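Local coordinates for capsule biosynthesis protein CapD proenzyme (Bacillus anthracis, PDB 3G9K), which cleaves the poly-gamma-D-glutamate capsule and links it by an amide bond to meso-diaminopimelic acid of the peptidoglycan, here represented by the larger piece of the two-chain enzyme, at residues T80-R85 with Y216-R221; F135-S140 with E171-T176; G242-Q247 with R276-D281; M248-E253 with V300-I305. All coordinates share one frame; numbering follows the deposited sequence.

Contact 1 (T80-R85 with Y216-R221)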
loop_
_atom_site.group_PDB
_atom_site.type_symbol
_atom_site.label_atom_id
_atom_site.label_comp_id
_atom_site.label_asym_id
_atom_site.label_seq_id
_atom_site.Cartn_x
_atom_site.Cartn_y
_atom_site.Cartn_z
ATOM N N THR A 80 3.350 14.708 -7.750
ATOM C CA THR A 80 1.887 14.639 -7.689
ATOM C C THR A 80 1.459 13.516 -6.763
ATOM O O THR A 80 2.098 12.459 -6.725
ATOM C CB THR A 80 1.259 14.306 -9.063
ATOM O OG1 THR A 80 1.853 15.091 -10.112
ATOM C CG2 THR A 80 -0.246 14.567 -9.028
ATOM N N PHE A 81 0.377 13.741 -6.046
ATOM C CA PHE A 81 -0.271 12.691 -5.281
ATOM C C PHE A 81 -1.736 12.568 -5.730
ATOM O O PHE A 81 -2.471 13.538 -5.691
ATOM C CB PHE A 81 -0.234 12.947 -3.767
ATOM C CG PHE A 81 -0.789 11.799 -2.987
ATOM C CD1 PHE A 81 0.000 10.697 -2.720
ATOM C CD2 PHE A 81 -2.107 11.772 -2.606
ATOM C CE1 PHE A 81 -0.518 9.593 -2.050
ATOM C CE2 PHE A 81 -2.622 10.664 -1.933
ATOM C CZ PHE A 81 -1.805 9.589 -1.651
ATOM N N ILE A 82 -2.147 11.399 -6.216
ATOM C CA ILE A 82 -3.555 11.212 -6.546
ATOM C C ILE A 82 -4.272 10.370 -5.456
ATOM O O ILE A 82 -3.893 9.233 -5.173
ATOM C CB ILE A 82 -3.750 10.576 -7.914
ATOM C CG1 ILE A 82 -2.832 11.223 -8.948
ATOM C CG2 ILE A 82 -5.233 10.649 -8.295
ATOM C CD1 ILE A 82 -2.920 12.721 -8.945
ATOM N N ASP A 83 -5.284 10.975 -4.850
ATOM C CA ASP A 83 -6.091 10.382 -3.807
ATOM C C ASP A 83 -7.368 9.781 -4.418
ATOM O O ASP A 83 -8.294 10.513 -4.789
ATOM C CB ASP A 83 -6.447 11.465 -2.772
ATOM C CG ASP A 83 -7.273 10.913 -1.593
ATOM O OD1 ASP A 83 -7.863 9.814 -1.707
ATOM O OD2 ASP A 83 -7.295 11.542 -0.516
ATOM N N TYR A 84 -7.428 8.449 -4.502
ATOM C CA TYR A 84 -8.637 7.751 -4.955
ATOM C C TYR A 84 -9.178 6.799 -3.857
ATOM O O TYR A 84 -9.683 5.708 -4.106
ATOM C CB TYR A 84 -8.397 7.050 -6.307
ATOM C CG TYR A 84 -7.091 6.241 -6.366
ATOM C CD1 TYR A 84 -7.079 4.882 -6.147
ATOM C CD2 TYR A 84 -5.888 6.859 -6.633
ATOM C CE1 TYR A 84 -5.904 4.173 -6.181
ATOM C CE2 TYR A 84 -4.720 6.166 -6.655
ATOM C CZ TYR A 84 -4.728 4.808 -6.455
ATOM O OH TYR A 84 -3.528 4.127 -6.473
ATOM N N ARG A 85 -9.126 7.295 -2.632
ATOM C CA ARG A 85 -9.674 6.629 -1.517
ATOM C C ARG A 85 -11.195 6.709 -1.618
ATOM O O ARG A 85 -11.733 7.695 -2.151
ATOM C CB ARG A 85 -9.159 7.324 -0.260
ATOM C CG ARG A 85 -9.461 6.615 1.003
ATOM C CD ARG A 85 -8.489 7.054 2.111
ATOM N NE ARG A 85 -8.891 6.504 3.402
ATOM C CZ ARG A 85 -8.749 5.229 3.749
ATOM N NH1 ARG A 85 -8.221 4.335 2.913
ATOM N NH2 ARG A 85 -9.133 4.844 4.957
ATOM N N TYR A 216 -18.787 10.163 -7.405
ATOM C CA TYR A 216 -17.441 9.965 -6.914
ATOM C C TYR A 216 -16.467 10.872 -7.663
ATOM O O TYR A 216 -16.514 10.948 -8.881
ATOM C CB TYR A 216 -16.980 8.510 -7.069
ATOM C CG TYR A 216 -15.572 8.378 -6.472
ATOM C CD1 TYR A 216 -14.435 8.560 -7.246
ATOM C CD2 TYR A 216 -15.404 8.158 -5.092
ATOM C CE1 TYR A 216 -13.155 8.483 -6.691
ATOM C CE2 TYR A 216 -14.115 8.083 -4.527
ATOM C CZ TYR A 216 -13.010 8.260 -5.322
ATOM O OH TYR A 216 -11.748 8.220 -4.779
ATOM N N LYS A 217 -15.573 11.528 -6.925
ATOM C CA LYS A 217 -14.502 12.353 -7.512
ATOM C C LYS A 217 -13.141 12.073 -6.872
ATOM O O LYS A 217 -13.023 12.005 -5.637
ATOM C CB LYS A 217 -14.810 13.836 -7.336
ATOM C CG LYS A 217 -16.055 14.306 -8.116
ATOM C CD LYS A 217 -15.921 14.075 -9.632
ATOM C CE LYS A 217 -17.243 14.302 -10.371
ATOM N NZ LYS A 217 -17.340 13.460 -11.610
ATOM N N VAL A 218 -12.137 11.906 -7.723
ATOM C CA VAL A 218 -10.730 11.844 -7.291
ATOM C C VAL A 218 -10.266 13.196 -6.757
ATOM O O VAL A 218 -10.802 14.220 -7.158
ATOM C CB VAL A 218 -9.814 11.436 -8.458
ATOM C CG1 VAL A 218 -8.400 11.475 -8.039
ATOM C CG2 VAL A 218 -10.171 10.048 -8.926
ATOM N N GLU A 219 -9.305 13.186 -5.847
ATOM C CA GLU A 219 -8.623 14.427 -5.434
ATOM C C GLU A 219 -7.143 14.371 -5.807
ATOM O O GLU A 219 -6.478 13.338 -5.591
ATOM C CB GLU A 219 -8.814 14.654 -3.946
ATOM C CG GLU A 219 -10.299 14.770 -3.541
ATOM C CD GLU A 219 -10.986 16.055 -4.074
ATOM O OE1 GLU A 219 -10.270 17.024 -4.378
ATOM O OE2 GLU A 219 -12.237 16.082 -4.223
ATOM N N VAL A 220 -6.658 15.460 -6.412
ATOM C CA VAL A 220 -5.240 15.653 -6.723
ATOM C C VAL A 220 -4.697 16.530 -5.611
ATOM O O VAL A 220 -5.326 17.515 -5.242
ATOM C CB VAL A 220 -5.039 16.269 -8.113
ATOM C CG1 VAL A 220 -3.569 16.515 -8.416
ATOM C CG2 VAL A 220 -5.667 15.358 -9.150
ATOM N N ARG A 221 -3.586 16.097 -5.004
ATOM C CA ARG A 221 -3.042 16.746 -3.816
ATOM C C ARG A 221 -1.551 16.929 -4.035
ATOM O O ARG A 221 -0.954 16.252 -4.871
ATOM C CB ARG A 221 -3.303 15.924 -2.558
ATOM C CG ARG A 221 -4.753 15.537 -2.316
ATOM C CD ARG A 221 -4.929 14.952 -0.908
ATOM N NE ARG A 221 -6.228 14.301 -0.703
ATOM C CZ ARG A 221 -7.373 14.926 -0.455
ATOM N NH1 ARG A 221 -7.414 16.259 -0.335
ATOM N NH2 ARG A 221 -8.497 14.219 -0.311
#

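Contact 2 (F135-S140 with E171-T176)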
loop_
_atom_site.group_PDB
_atom_site.type_symbol
_atom_site.label_atom_id
_atom_site.label_comp_id
_atom_site.label_asym_id
_atom_site.label_seq_id
_atom_site.Cartn_x
_atom_site.Cartn_y
_atom_site.Cartn_z
ATOM N N PHE A 135 -5.464 -17.760 -13.289
ATOM C CA PHE A 135 -4.087 -17.729 -12.793
ATOM C C PHE A 135 -3.946 -18.770 -11.688
ATOM O O PHE A 135 -4.928 -19.189 -11.101
ATOM C CB PHE A 135 -3.736 -16.343 -12.243
ATOM C CG PHE A 135 -4.404 -16.034 -10.959
ATOM C CD1 PHE A 135 -3.722 -16.164 -9.746
ATOM C CD2 PHE A 135 -5.718 -15.615 -10.941
ATOM C CE1 PHE A 135 -4.342 -15.894 -8.547
ATOM C CE2 PHE A 135 -6.342 -15.342 -9.747
ATOM C CZ PHE A 135 -5.659 -15.510 -8.544
ATOM N N LYS A 136 -2.721 -19.210 -11.429
ATOM C CA LYS A 136 -2.485 -20.253 -10.434
ATOM C C LYS A 136 -2.517 -19.650 -9.053
ATOM O O LYS A 136 -1.755 -18.719 -8.764
ATOM C CB LYS A 136 -1.130 -20.935 -10.663
ATOM C CG LYS A 136 -1.238 -22.182 -11.574
ATOM C CD LYS A 136 0.075 -23.025 -11.547
ATOM C CE LYS A 136 0.314 -23.724 -10.176
ATOM N NZ LYS A 136 1.703 -24.258 -9.948
ATOM N N VAL A 137 -3.389 -20.160 -8.195
ATOM C CA VAL A 137 -3.471 -19.599 -6.853
ATOM C C VAL A 137 -2.227 -20.030 -6.074
ATOM O O VAL A 137 -1.639 -21.076 -6.360
ATOM C CB VAL A 137 -4.836 -19.888 -6.116
ATOM C CG1 VAL A 137 -5.990 -20.081 -7.106
ATOM C CG2 VAL A 137 -4.755 -21.035 -5.185
ATOM N N ASP A 138 -1.794 -19.173 -5.158
ATOM C CA ASP A 138 -0.644 -19.452 -4.302
ATOM C C ASP A 138 -1.071 -19.782 -2.882
ATOM O O ASP A 138 -2.254 -19.700 -2.527
ATOM C CB ASP A 138 0.348 -18.272 -4.298
ATOM C CG ASP A 138 -0.261 -16.963 -3.826
ATOM O OD1 ASP A 138 -1.443 -16.902 -3.462
ATOM O OD2 ASP A 138 0.458 -15.956 -3.841
ATOM N N ASP A 139 -0.086 -20.141 -2.065
ATOM C CA ASP A 139 -0.322 -20.482 -0.667
ATOM C C ASP A 139 -0.945 -19.349 0.140
ATOM O O ASP A 139 -1.720 -19.603 1.055
ATOM C CB ASP A 139 0.987 -20.947 -0.018
ATOM C CG ASP A 139 1.510 -22.243 -0.636
ATOM O OD1 ASP A 139 0.883 -23.313 -0.427
ATOM O OD2 ASP A 139 2.544 -22.186 -1.353
ATOM N N SER A 140 -0.617 -18.108 -0.190
ATOM C CA SER A 140 -1.122 -16.980 0.581
ATOM C C SER A 140 -2.620 -16.671 0.327
ATOM O O SER A 140 -3.347 -16.264 1.235
ATOM C CB SER A 140 -0.304 -15.752 0.258
ATOM O OG SER A 140 -0.287 -15.577 -1.158
ATOM N N GLU A 171 -3.942 -24.466 -7.917
ATOM C CA GLU A 171 -5.165 -24.586 -8.719
ATOM C C GLU A 171 -5.352 -23.323 -9.546
ATOM O O GLU A 171 -4.894 -22.261 -9.142
ATOM C CB GLU A 171 -6.389 -24.809 -7.815
ATOM C CG GLU A 171 -6.392 -26.154 -7.097
ATOM C CD GLU A 171 -6.727 -27.300 -8.033
ATOM O OE1 GLU A 171 -7.886 -27.365 -8.493
ATOM O OE2 GLU A 171 -5.838 -28.139 -8.304
ATOM N N THR A 172 -6.009 -23.441 -10.694
ATOM C CA THR A 172 -6.306 -22.284 -11.535
ATOM C C THR A 172 -7.631 -21.648 -11.109
ATOM O O THR A 172 -8.673 -22.311 -11.089
ATOM C CB THR A 172 -6.372 -22.658 -13.013
ATOM O OG1 THR A 172 -5.093 -23.134 -13.431
ATOM C CG2 THR A 172 -6.774 -21.457 -13.878
ATOM N N LEU A 173 -7.570 -20.383 -10.707
ATOM C CA LEU A 173 -8.787 -19.629 -10.407
ATOM C C LEU A 173 -9.168 -18.763 -11.585
ATOM O O LEU A 173 -8.386 -17.885 -11.979
ATOM C CB LEU A 173 -8.542 -18.747 -9.187
ATOM C CG LEU A 173 -9.650 -17.767 -8.805
ATOM C CD1 LEU A 173 -10.978 -18.497 -8.515
ATOM C CD2 LEU A 173 -9.153 -16.939 -7.637
ATOM N N ILE A 174 -10.375 -19.012 -12.107
ATOM C CA ILE A 174 -10.989 -18.307 -13.223
ATOM C C ILE A 174 -12.116 -17.423 -12.649
ATOM O O ILE A 174 -12.877 -17.872 -11.787
ATOM C CB ILE A 174 -11.616 -19.251 -14.287
ATOM C CG1 ILE A 174 -10.505 -20.050 -15.028
ATOM C CG2 ILE A 174 -12.426 -18.429 -15.263
ATOM C CD1 ILE A 174 -10.997 -21.327 -15.910
ATOM N N GLN A 175 -12.140 -16.157 -13.075
ATOM C CA GLN A 175 -13.079 -15.125 -12.557
ATOM C C GLN A 175 -13.884 -14.460 -13.690
ATOM O O GLN A 175 -13.656 -13.292 -14.064
ATOM C CB GLN A 175 -12.320 -14.059 -11.714
ATOM C CG GLN A 175 -11.729 -14.584 -10.405
ATOM C CD GLN A 175 -10.948 -13.558 -9.635
ATOM O OE1 GLN A 175 -11.465 -12.907 -8.727
ATOM N NE2 GLN A 175 -9.683 -13.418 -9.987
ATOM N N THR A 176 -14.847 -15.223 -14.210
ATOM C CA THR A 176 -15.686 -14.829 -15.317
ATOM C C THR A 176 -16.524 -13.572 -15.113
ATOM O O THR A 176 -16.535 -12.712 -15.982
ATOM C CB THR A 176 -16.586 -15.978 -15.712
ATOM O OG1 THR A 176 -15.735 -17.064 -16.100
ATOM C CG2 THR A 176 -17.502 -15.579 -16.864
#

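Contact 3 (G242-Q247 with R276-D281)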
loop_
_atom_site.group_PDB
_atom_site.type_symbol
_atom_site.label_atom_id
_atom_site.label_comp_id
_atom_site.label_asym_id
_atom_site.label_seq_id
_atom_site.Cartn_x
_atom_site.Cartn_y
_atom_site.Cartn_z
ATOM N N GLY A 242 1.642 10.282 5.668
ATOM C CA GLY A 242 3.029 10.611 5.387
ATOM C C GLY A 242 3.626 11.596 6.381
ATOM O O GLY A 242 4.797 11.486 6.704
ATOM N N VAL A 243 2.836 12.552 6.864
ATOM C CA VAL A 243 3.333 13.466 7.926
ATOM C C VAL A 243 3.841 12.687 9.165
ATOM O O VAL A 243 4.938 12.929 9.666
ATOM C CB VAL A 243 2.278 14.507 8.360
ATOM C CG1 VAL A 243 2.753 15.233 9.634
ATOM C CG2 VAL A 243 1.975 15.508 7.221
ATOM N N THR A 244 3.054 11.728 9.623
ATOM C CA THR A 244 3.412 10.916 10.782
ATOM C C THR A 244 4.694 10.136 10.536
ATOM O O THR A 244 5.541 10.068 11.393
ATOM C CB THR A 244 2.270 9.964 11.149
ATOM O OG1 THR A 244 1.084 10.722 11.397
ATOM C CG2 THR A 244 2.601 9.139 12.394
ATOM N N LEU A 245 4.828 9.542 9.354
ATOM C CA LEU A 245 6.021 8.758 9.033
ATOM C C LEU A 245 7.261 9.631 9.025
ATOM O O LEU A 245 8.277 9.275 9.627
ATOM C CB LEU A 245 5.851 8.080 7.666
ATOM C CG LEU A 245 7.100 7.489 7.021
ATOM C CD1 LEU A 245 7.858 6.526 7.944
ATOM C CD2 LEU A 245 6.665 6.803 5.707
ATOM N N LEU A 246 7.169 10.798 8.389
ATOM C CA LEU A 246 8.315 11.706 8.291
ATOM C C LEU A 246 8.729 12.353 9.641
ATOM O O LEU A 246 9.908 12.529 9.919
ATOM C CB LEU A 246 8.007 12.823 7.287
ATOM C CG LEU A 246 9.100 13.246 6.310
ATOM C CD1 LEU A 246 8.746 14.580 5.652
ATOM C CD2 LEU A 246 10.496 13.209 6.861
ATOM N N GLN A 247 7.747 12.749 10.434
ATOM C CA GLN A 247 7.988 13.124 11.821
ATOM C C GLN A 247 8.778 12.060 12.605
ATOM O O GLN A 247 9.764 12.385 13.292
ATOM C CB GLN A 247 6.655 13.372 12.538
ATOM C CG GLN A 247 5.946 14.629 12.098
ATOM C CD GLN A 247 4.566 14.775 12.720
ATOM O OE1 GLN A 247 3.985 13.802 13.222
ATOM N NE2 GLN A 247 4.033 16.018 12.709
ATOM N N ARG A 276 4.578 7.130 19.791
ATOM C CA ARG A 276 3.420 7.684 20.505
ATOM C C ARG A 276 3.432 9.216 20.441
ATOM O O ARG A 276 2.390 9.815 20.289
ATOM C CB ARG A 276 3.267 7.130 21.925
ATOM C CG ARG A 276 4.310 7.535 22.893
ATOM C CD ARG A 276 3.774 7.654 24.339
ATOM N NE ARG A 276 4.874 8.213 25.119
ATOM C CZ ARG A 276 5.795 7.499 25.765
ATOM N NH1 ARG A 276 5.714 6.180 25.843
ATOM N NH2 ARG A 276 6.786 8.115 26.395
ATOM N N ILE A 277 4.603 9.844 20.458
ATOM C CA ILE A 277 4.661 11.291 20.225
ATOM C C ILE A 277 3.981 11.638 18.901
ATOM O O ILE A 277 3.056 12.430 18.855
ATOM C CB ILE A 277 6.098 11.838 20.187
ATOM C CG1 ILE A 277 6.728 11.794 21.585
ATOM C CG2 ILE A 277 6.090 13.281 19.710
ATOM C CD1 ILE A 277 8.232 12.096 21.609
ATOM N N ALA A 278 4.437 11.011 17.823
ATOM C CA ALA A 278 3.898 11.305 16.503
ATOM C C ALA A 278 2.417 10.933 16.381
ATOM O O ALA A 278 1.638 11.698 15.812
ATOM C CB ALA A 278 4.718 10.609 15.436
ATOM N N TYR A 279 2.025 9.769 16.901
ATOM C CA TYR A 279 0.619 9.350 16.833
ATOM C C TYR A 279 -0.265 10.322 17.602
ATOM O O TYR A 279 -1.374 10.643 17.168
ATOM C CB TYR A 279 0.410 7.942 17.376
ATOM C CG TYR A 279 0.757 6.819 16.397
ATOM C CD1 TYR A 279 -0.146 5.781 16.156
ATOM C CD2 TYR A 279 1.980 6.799 15.718
ATOM C CE1 TYR A 279 0.165 4.751 15.282
ATOM C CE2 TYR A 279 2.299 5.766 14.832
ATOM C CZ TYR A 279 1.397 4.744 14.628
ATOM O OH TYR A 279 1.702 3.717 13.754
ATOM N N GLN A 280 0.235 10.795 18.742
ATOM C CA GLN A 280 -0.472 11.828 19.506
ATOM C C GLN A 280 -0.730 13.078 18.662
ATOM O O GLN A 280 -1.873 13.535 18.527
ATOM C CB GLN A 280 0.334 12.206 20.749
ATOM C CG GLN A 280 0.236 11.188 21.868
ATOM C CD GLN A 280 0.984 11.623 23.115
ATOM O OE1 GLN A 280 1.581 12.718 23.159
ATOM N NE2 GLN A 280 0.962 10.772 24.138
ATOM N N ASP A 281 0.348 13.617 18.101
ATOM C CA ASP A 281 0.303 14.787 17.224
ATOM C C ASP A 281 -0.725 14.650 16.087
ATOM O O ASP A 281 -1.382 15.624 15.714
ATOM C CB ASP A 281 1.701 15.018 16.626
ATOM C CG ASP A 281 1.975 16.471 16.326
ATOM O OD1 ASP A 281 2.500 17.166 17.216
ATOM O OD2 ASP A 281 1.689 16.918 15.201
HETATM O O HOH W 1 1.521 12.821 12.997
#

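Contact 4 (M248-E253 with V300-I305)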
loop_
_atom_site.group_PDB
_atom_site.type_symbol
_atom_site.label_atom_id
_atom_site.label_comp_id
_atom_site.label_asym_id
_atom_site.label_seq_id
_atom_site.Cartn_x
_atom_site.Cartn_y
_atom_site.Cartn_z
HETATM N N MSE A 248 8.340 10.835 12.504
HETATM C CA MSE A 248 9.006 9.714 13.165
HETATM C C MSE A 248 10.434 9.485 12.657
HETATM O O MSE A 248 11.339 9.230 13.453
HETATM C CB MSE A 248 8.184 8.436 13.038
HETATM C CG MSE A 248 6.950 8.396 13.920
HETATM SE SE MSE A 248 5.927 6.777 13.805
HETATM C CE MSE A 248 7.275 5.484 14.269
ATOM N N LEU A 249 10.616 9.543 11.337
ATOM C CA LEU A 249 11.950 9.443 10.759
ATOM C C LEU A 249 12.845 10.566 11.294
ATOM O O LEU A 249 13.979 10.312 11.674
ATOM C CB LEU A 249 11.904 9.508 9.231
ATOM C CG LEU A 249 11.272 8.308 8.488
ATOM C CD1 LEU A 249 11.077 8.667 7.020
ATOM C CD2 LEU A 249 12.117 7.002 8.624
ATOM N N LYS A 250 12.323 11.797 11.290
ATOM C CA LYS A 250 13.090 12.965 11.731
ATOM C C LYS A 250 13.378 12.918 13.241
ATOM O O LYS A 250 14.514 13.175 13.659
ATOM C CB LYS A 250 12.397 14.249 11.321
ATOM C CG LYS A 250 12.419 14.500 9.827
ATOM C CD LYS A 250 11.778 15.825 9.490
ATOM C CE LYS A 250 12.722 16.995 9.814
ATOM N NZ LYS A 250 13.828 17.174 8.826
ATOM N N LEU A 251 12.374 12.565 14.038
ATOM C CA LEU A 251 12.576 12.241 15.455
ATOM C C LEU A 251 13.657 11.169 15.708
ATOM O O LEU A 251 14.479 11.324 16.614
ATOM C CB LEU A 251 11.246 11.828 16.098
ATOM C CG LEU A 251 10.269 12.983 16.423
ATOM C CD1 LEU A 251 8.831 12.500 16.687
ATOM C CD2 LEU A 251 10.818 13.772 17.635
ATOM N N ALA A 252 13.661 10.073 14.928
ATOM C CA ALA A 252 14.655 9.011 15.100
ATOM C C ALA A 252 16.065 9.472 14.720
ATOM O O ALA A 252 17.041 9.105 15.372
ATOM C CB ALA A 252 14.243 7.755 14.301
ATOM N N GLU A 253 16.168 10.281 13.663
ATOM C CA GLU A 253 17.425 10.925 13.294
ATOM C C GLU A 253 17.973 11.801 14.442
ATOM O O GLU A 253 19.133 11.662 14.843
ATOM C CB GLU A 253 17.230 11.798 12.055
ATOM C CG GLU A 253 18.445 12.644 11.696
ATOM C CD GLU A 253 18.368 13.274 10.329
ATOM O OE1 GLU A 253 17.238 13.415 9.772
ATOM O OE2 GLU A 253 19.451 13.647 9.824
ATOM N N VAL A 300 6.176 18.831 9.185
ATOM C CA VAL A 300 7.361 17.946 9.053
ATOM C C VAL A 300 8.686 18.744 9.026
ATOM O O VAL A 300 9.774 18.198 8.737
ATOM C CB VAL A 300 7.232 17.076 7.781
ATOM C CG1 VAL A 300 6.002 16.180 7.879
ATOM C CG2 VAL A 300 7.141 17.966 6.553
ATOM N N SER A 301 8.584 20.045 9.318
ATOM C CA SER A 301 9.730 20.951 9.332
ATOM C C SER A 301 10.609 20.707 10.557
ATOM O O SER A 301 10.115 20.312 11.616
ATOM C CB SER A 301 9.239 22.418 9.350
ATOM O OG SER A 301 8.591 22.721 10.581
ATOM N N ASP A 302 11.906 20.970 10.421
ATOM C CA ASP A 302 12.828 20.854 11.563
ATOM C C ASP A 302 12.307 21.577 12.808
ATOM O O ASP A 302 12.437 21.073 13.928
ATOM C CB ASP A 302 14.223 21.387 11.217
ATOM C CG ASP A 302 14.977 20.495 10.253
ATOM O OD1 ASP A 302 14.800 19.261 10.320
ATOM O OD2 ASP A 302 15.764 21.028 9.431
ATOM N N LYS A 303 11.695 22.742 12.607
ATOM C CA LYS A 303 11.219 23.549 13.736
ATOM C C LYS A 303 9.979 22.951 14.392
ATOM O O LYS A 303 9.823 23.010 15.613
ATOM C CB LYS A 303 10.970 25.005 13.310
ATOM C CG LYS A 303 12.233 25.913 13.404
ATOM C CD LYS A 303 11.860 27.349 13.783
ATOM C CE LYS A 303 13.033 28.336 13.662
ATOM N NZ LYS A 303 12.734 29.649 14.334
ATOM N N TYR A 304 9.099 22.354 13.595
ATOM C CA TYR A 304 7.952 21.662 14.169
ATOM C C TYR A 304 8.410 20.435 14.960
ATOM O O TYR A 304 7.946 20.222 16.079
ATOM C CB TYR A 304 6.948 21.248 13.091
ATOM C CG TYR A 304 5.636 20.759 13.660
ATOM C CD1 TYR A 304 4.562 21.622 13.806
ATOM C CD2 TYR A 304 5.482 19.445 14.079
ATOM C CE1 TYR A 304 3.366 21.192 14.330
ATOM C CE2 TYR A 304 4.296 19.004 14.612
ATOM C CZ TYR A 304 3.234 19.879 14.738
ATOM O OH TYR A 304 2.032 19.441 15.263
ATOM N N ILE A 305 9.304 19.636 14.368
ATOM C CA ILE A 305 9.876 18.457 15.045
ATOM C C ILE A 305 10.577 18.871 16.361
ATOM O O ILE A 305 10.470 18.167 17.371
ATOM C CB ILE A 305 10.846 17.640 14.121
ATOM C CG1 ILE A 305 10.069 16.613 13.267
ATOM C CG2 ILE A 305 11.865 16.856 14.936
ATOM C CD1 ILE A 305 9.061 17.211 12.331
HETATM O O HOH W 2 11.693 18.190 6.971
#

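Contact 1 (T80-R85 with Y216-R221)
R221 lies side-on against D83 and grips a single carboxylate oxygen: NE and NH2 both donate to OD2, the latter at 2.9 Å. The two planes stand 60° apart. OD2 lies almost in the plane of the guanidinium; as an acceptor, it takes NE on its anti lone pair, whereas NH2 comes from above the carboxylate plane. CG of D83 is anti to its backbone N (chi1 -178°), and the R221 chain runs extended from CG to NE to meet it. CB of E219 sits over one face of the guanidinium, 3.7 Å above its plane and offset toward the rim. The other oxygen of D83, OD1, takes the backbone N of R85 at 3.0 Å, an Asx turn, and also forms a salt bridge with R55 of the partner chain. I82 and V220 point the same way on the other face of the sheet, CD1 of I82 being 3.8 Å from V220 CG2; I82 CG2 presses tightly on V218 CG1 at 3.3 Å. Past the strands, Y216 OH donates to R85 O from above the carbonyl plane (2.7 Å). Backbone bonds join F81 to R221 and D83 to E219, within the sheet to which this chain gives four antiparallel strands in this Ntn-hydrolase-family enzyme. With both D83 oxygens engaged by arginines or backbone, the carboxylate probably stays ionised, and through OD1 it links this strand pair to the partner chain.

Contact 2 (F135-S140 with E171-T176)
Three backbone hydrogen bonds join F135-V137 to E171-L173 as a short antiparallel ribbon. F135 and L173 form a hydrogen-bonded pair, L173 N reaching F135 O at 2.9 Å, and V137 N meets E171 O at 2.8 Å. Between them, K136 and T172 are a non-hydrogen-bonded pair whose CA atoms lie 4.5 Å apart; here K136 CA-H points to E171 O and T172 CA-H to F135 O, each at 3.4 Å. The apolar contacts gather on the face of F135 and L173. These two side chains run side by side, ring atom CE2 of F135 being 3.9 Å from L173 CD2, with F135 CG placed between its backbone N and carbonyl carbon (chi1 72°). V137 crosses L173 at about a right angle, its CG1 3.6 Å from L173 CB. At the ring edge of F135 lies NE2 of Q175, whose amide plane is turned 51° from the ring and which is hydrogen-bonded to V57 O. Strand 135-136 leads from helix 120-133 into helix 139-152, which D138 N-caps through OD1 to L141 N, and strand 172-173 runs toward helix 176-188, with Q175 at its N-cap position. L141 of helix 139-152 packs against both F135 and L173.

Contact 3 (G242-Q247 with R276-D281)
T244 meets A278 where two helices, 242-254 and 264-284, pack antiparallel as a helix pair, their local axes 9.3 Å apart at an angle of 151°. The small side chains bring the backbones near: the CA atoms of T244 and A278 are 5.8 Å apart. T244 CG2, anti to its backbone N, touches A278 CB at 4.0 Å and also approaches CD2 of Y279, whose ring it meets obliquely, the two side chains crossing at about a right angle. The hydroxyl of Y279 goes elsewhere, to N80 O of the partner chain, and its ring stacks with F59 of that partner chain.

The side chain of Q247 carries the other half of the contact. Its CB points toward helix 264-284, and CG lies anti to the carbonyl carbon (chi1 -71°). From CG the chain is extended, with CD anti to CA; beyond CD, OE1 and NE2 meet A278 and D281. OE1 stops 4.0 Å from A278 CB and accepts from a water. NE2 turns to D281, with the amide and carboxylate planes nearly perpendicular, 88° apart; its 3.5 Å to OD2 is a close approach, and the hydrogen bonds of these groups lie outside: NE2 donates to M299 O and OD2 pairs with Y304 OH. No direct polar bond joins the two segments; a water joins them instead. It accepts from T244 OG1 and donates to Q247 OE1, both at 2.7 Å, and its other hydrogen goes to A278 O at 3.0 Å.

Contact 4 (M248-E253 with V300-I305)
The N-terminal turn of helix 302-306 docks against the C-terminal half of helix 242-254, and K250 reaches across to it. D302, in the first turn of its helix, receives K250 NZ on OD1 at 2.7 Å, a salt bridge in which NZ arrives on the syn side but 35° out of the carboxylate plane. The two side chains cross at about a right angle. Bends at chi3 (77°) and chi4 (76°) fold the lysine, placing CE and then NZ, while CD passes 3.2 Å from V300 O. A water bridges the two segments, accepting from NZ at 3.0 Å and donating to V300 O at 2.6 Å; NZ is also bonded to N227 O, so its polar end is well supplied in a buried setting. Apolar contact continues beside this group: I305 CG1 lies 3.8 Å from K250 CB, and L251 CD2 faces I305 CG2 at 4.2 Å. S301 N-caps the helix, its OG accepting from Y304 N at 3.1 Å, and OG also bonds to K298 O. In the fold, V300 packs on V224 of strand 219-228 and L251 rests on I274 of helix 264-284, so the contact lies between helix 264-284 and strand 219-228.

How the contacts relate
Contacts 3 and 4 both use helix 242-254 and touch each other, A278 CB lying 3.5 Å from M248 CG; their segments alternate along the chain. Contacts 1, 3 and 4 are buried, although contact 4 lies about 26 Å from the chain's centre and contact 1 about 12 Å. Contact 2, nested in the loop closed by contact 1, on the opposite side of the chain's centre, is partly exposed. Both are antiparallel strand pairings, but contact 1 adds a salt bridge and belongs to the larger sheet, while contact 2 is a two-stranded ribbon with apolar side chains. The helical contacts rely instead on side chains and water: contact 3 is bridged by water, and contact 4 combines a water with a lysine-aspartate salt bridge.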